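Long-range contact in ML032222a iGluR (Mnemiopsis leidyi, PDB 4YKJ), which probably acts as an ionotropic glutamate receptor, with a bilobed ligand-binding domain that takes small amino acids such as glycine and alanine: residues 186-191 / 210-215. Sequence-based numbering, arbitrary orientation.
With ALA (alanine), chain E.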
ATOM      1  N   ILE B 186       6.398  15.713 -15.192  1.00  7.60           N
ATOM      2  CA  ILE B 186       5.435  14.769 -14.639  1.00  7.64           C
ATOM      3  C   ILE B 186       6.194  13.594 -14.031  1.00  7.38           C
ATOM      4  O   ILE B 186       6.896  12.885 -14.735  1.00  7.52           O
ATOM      5  CB  ILE B 186       4.476  14.263 -15.734  1.00  7.84           C
ATOM      6  CG1 ILE B 186       3.777  15.440 -16.433  1.00  8.75           C
ATOM      7  CG2 ILE B 186       3.462  13.282 -15.146  1.00  9.53           C
ATOM      8  CD1 ILE B 186       3.011  15.024 -17.677  1.00 10.56           C
ATOM      9  N   ASP B 187       6.121  13.446 -12.713  1.00  7.37           N
ATOM     10  CA  ASP B 187       6.873  12.397 -12.006  1.00  7.14           C
ATOM     11  C   ASP B 187       6.089  11.936 -10.786  1.00  7.37           C
ATOM     12  O   ASP B 187       4.883  11.753 -10.879  1.00  7.98           O
ATOM     13  CB  ASP B 187       8.305  12.807 -11.678  1.00  9.46           C
ATOM     14  CG  ASP B 187       9.201  11.601 -11.421  1.00 10.52           C
ATOM     15  OD1 ASP B 187       9.562  10.905 -12.405  1.00  9.73           O
ATOM     16  OD2 ASP B 187       9.513  11.340 -10.237  1.00 10.40           O
ATOM     17  N   GLU B 188       6.771  11.671  -9.676  1.00  8.62           N
ATOM     18  CA  GLU B 188       6.137  11.071  -8.499  1.00  7.40           C
ATOM     19  C   GLU B 188       6.170  11.975  -7.293  1.00  7.72           C
ATOM     20  O   GLU B 188       7.162  12.656  -7.047  1.00  8.92           O
ATOM     21  CB  GLU B 188       6.815   9.742  -8.144  1.00  8.74           C
ATOM     22  CG  GLU B 188       6.766   8.772  -9.305  1.00  9.15           C
ATOM     23  CD  GLU B 188       7.507   7.478  -9.077  1.00  9.06           C
ATOM     24  OE1 GLU B 188       8.383   7.412  -8.186  1.00  8.64           O
ATOM     25  OE2 GLU B 188       7.227   6.515  -9.816  1.00 10.44           O
ATOM     26  N   GLY B 189       5.074  11.970  -6.543  1.00  9.06           N
ATOM     27  CA  GLY B 189       4.912  12.825  -5.385  1.00  8.80           C
ATOM     28  C   GLY B 189       6.072  12.875  -4.402  1.00  8.64           C
ATOM     29  O   GLY B 189       6.592  13.946  -4.108  1.00 10.00           O
ATOM     30  N   PRO B 190       6.487  11.726  -3.871  1.00  8.42           N
ATOM     31  CA  PRO B 190       7.507  11.805  -2.818  1.00  8.54           C
ATOM     32  C   PRO B 190       8.865  12.289  -3.332  1.00  8.25           C
ATOM     33  O   PRO B 190       9.592  13.001  -2.617  1.00  9.52           O
ATOM     34  CB  PRO B 190       7.594  10.359  -2.315  1.00  8.70           C
ATOM     35  CG  PRO B 190       6.226   9.765  -2.642  1.00 10.25           C
ATOM     36  CD  PRO B 190       5.897  10.383  -3.968  1.00 10.28           C
ATOM     37  N   VAL B 191       9.203  11.904  -4.554  1.00  7.76           N
ATOM     38  CA  VAL B 191      10.457  12.315  -5.159  1.00  7.57           C
ATOM     39  C   VAL B 191      10.481  13.833  -5.355  1.00  8.67           C
ATOM     40  O   VAL B 191      11.454  14.523  -5.037  1.00  8.30           O
ATOM     41  CB  VAL B 191      10.638  11.589  -6.486  1.00  7.59           C
ATOM     42  CG1 VAL B 191      11.857  12.089  -7.231  1.00 10.21           C
ATOM     43  CG2 VAL B 191      10.754  10.105  -6.240  1.00  9.24           C
ATOM     44  N   GLN B 210      -3.510   8.651 -10.073  1.00 19.12           N
ATOM     45  CA  GLN B 210      -3.028   7.264  -9.946  1.00 19.46           C
ATOM     46  C   GLN B 210      -2.611   6.981  -8.512  1.00 17.04           C
ATOM     47  O   GLN B 210      -1.985   7.804  -7.841  1.00 24.08           O
ATOM     48  CB  GLN B 210      -1.863   6.909 -10.897  1.00 20.59           C
ATOM     49  CG  GLN B 210      -2.152   7.071 -12.383  1.00 18.75           C
ATOM     50  CD  GLN B 210      -3.074   5.991 -12.953  1.00 20.34           C
ATOM     51  OE1 GLN B 210      -2.973   4.795 -12.629  1.00 22.16           O
ATOM     52  NE2 GLN B 210      -3.976   6.418 -13.820  1.00 19.67           N
ATOM     53  N   SER B 211      -2.962   5.809  -8.035  1.00 14.36           N
ATOM     54  CA  SER B 211      -2.449   5.346  -6.754  1.00 18.46           C
ATOM     55  C   SER B 211      -1.578   4.139  -6.998  1.00 14.85           C
ATOM     56  O   SER B 211      -1.990   3.220  -7.701  1.00 15.50           O
ATOM     57  CB  SER B 211      -3.628   4.970  -5.849  1.00 26.84           C
ATOM     58  OG  SER B 211      -3.192   4.424  -4.623  1.00 37.55           O
ATOM     59  N   PHE B 212      -0.359   4.138  -6.440  1.00 10.29           N
ATOM     60  CA  PHE B 212       0.496   2.977  -6.499  1.00  9.43           C
ATOM     61  C   PHE B 212       1.384   2.963  -5.250  1.00  9.13           C
ATOM     62  O   PHE B 212       1.201   3.769  -4.346  1.00  9.68           O
ATOM     63  CB  PHE B 212       1.303   2.968  -7.816  1.00  8.91           C
ATOM     64  CG  PHE B 212       2.079   4.235  -8.059  1.00  8.47           C
ATOM     65  CD1 PHE B 212       1.484   5.297  -8.726  1.00  8.93           C
ATOM     66  CD2 PHE B 212       3.378   4.375  -7.603  1.00  9.40           C
ATOM     67  CE1 PHE B 212       2.176   6.456  -8.954  1.00  9.11           C
ATOM     68  CE2 PHE B 212       4.074   5.558  -7.816  1.00  8.62           C
ATOM     69  CZ  PHE B 212       3.447   6.609  -8.480  1.00  8.63           C
ATOM     70  N   GLU B 213       2.301   2.017  -5.191  1.00  8.71           N
ATOM     71  CA  GLU B 213       3.161   1.848  -4.020  1.00  8.48           C
ATOM     72  C   GLU B 213       4.599   1.817  -4.443  1.00  8.10           C
ATOM     73  O   GLU B 213       4.922   1.521  -5.590  1.00  7.57           O
ATOM     74  CB  GLU B 213       2.877   0.504  -3.351  1.00  9.85           C
ATOM     75  CG  GLU B 213       1.414   0.153  -3.086  1.00 20.28           C
ATOM     76  CD  GLU B 213       0.898   0.748  -1.814  1.00 34.81           C
ATOM     77  OE1 GLU B 213       1.651   1.515  -1.185  1.00 41.12           O
ATOM     78  OE2 GLU B 213      -0.256   0.444  -1.434  1.00 46.11           O
ATOM     79  N   TYR B 214       5.471   2.145  -3.504  1.00  7.63           N
ATOM     80  CA  TYR B 214       6.882   1.795  -3.594  1.00  7.13           C
ATOM     81  C   TYR B 214       7.125   0.499  -2.838  1.00  7.14           C
ATOM     82  O   TYR B 214       6.682   0.354  -1.697  1.00  7.48           O
ATOM     83  CB  TYR B 214       7.746   2.875  -2.964  1.00  7.49           C
ATOM     84  CG  TYR B 214       7.784   4.203  -3.676  1.00  7.00           C
ATOM     85  CD1 TYR B 214       7.557   4.304  -5.044  1.00  7.53           C
ATOM     86  CD2 TYR B 214       8.085   5.356  -2.981  1.00  7.18           C
ATOM     87  CE1 TYR B 214       7.622   5.538  -5.675  1.00  6.84           C
ATOM     88  CE2 TYR B 214       8.163   6.576  -3.600  1.00  7.54           C
ATOM     89  CZ  TYR B 214       7.925   6.672  -4.930  1.00  6.99           C
ATOM     90  OH  TYR B 214       8.022   7.923  -5.507  1.00  7.54           O
ATOM     91  N   ALA B 215       7.846  -0.413  -3.458  1.00  6.83           N
ATOM     92  CA  ALA B 215       8.198  -1.684  -2.869  1.00  6.81           C
ATOM     93  C   ALA B 215       9.590  -2.073  -3.356  1.00  6.40           C
ATOM     94  O   ALA B 215      10.201  -1.332  -4.136  1.00  7.49           O
ATOM     95  CB  ALA B 215       7.180  -2.726  -3.264  1.00  7.44           C
TER
HETATM   96  N   ALA E 301       9.618   5.029  -8.604  0.71  8.25           N
HETATM   97  CA  ALA E 301      10.171   5.232  -9.973  0.71  6.44           C
HETATM   98  C   ALA E 301      10.267   3.913 -10.729  0.71  4.31           C
HETATM   99  O   ALA E 301      10.537   3.900 -11.943  0.71  5.06           O
HETATM  100  CB  ALA E 301      11.519   5.888  -9.896  0.71  6.74           C
HETATM  101  OXT ALA E 301      10.027   2.839 -10.158  0.71  7.93           O
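Glu188 and Tyr214 reach each other across a backbone gap: the CA atoms of Pro190 and Tyr214 are 10.1 Å apart. The spacing fits the sheet, because strand 183-188 and strand 202-218 both pair antiparallel with strand 109-118. Residues 186-191 end the first of these strands and start helix 189-195, with Glu188 at the N-cap position. Together the segments form a wall of the ligand pocket in the bilobed, periplasmic-binding-protein-like fold of ionotropic glutamate receptors; here alanine is bound, and a glycine is modelled close to Glu188 as well. Glu188 does most of the bridging. Its CG is anti to the carbonyl carbon (chi1 -58°) and the chain runs on extended, which carries the carboxylate out to the ligand's amino group; Glu188 OE1 lies 2.7 Å from the alanine N. The same oxygen accepts a hydrogen bond from Tyr214 OH at 2.8 Å, with the hydroxyl coming from above the carboxylate, 42° out of its plane. Relative to the tyrosine ring, OE1 lies at the edge, near its plane. Ser93 OG hydrogen-bonds the other oxygen, OE2, which also comes 3.9 Å from Phe212 CE2. With both oxygens engaged, the carboxylate is probably held in its rotation, and its negative charge would suit an ammonium group, as in related receptors. Trimming Glu188 to a valine takes the carboxylate away and would probably leave the ligand's amino group without a counter-charge and the Tyr214 and Ser93 hydroxyls without their partner. Arg98 NH1 and the backbone N of Ser93 and of His145 hydrogen-bond the alanine as well. Helix residues also pack the tyrosine end: Val191 CG2 lies against the hydroxyl, 3.6 Å from Tyr214 OH, while Pro190 CG makes an apolar contact with Tyr214 CE2 at 3.9 Å.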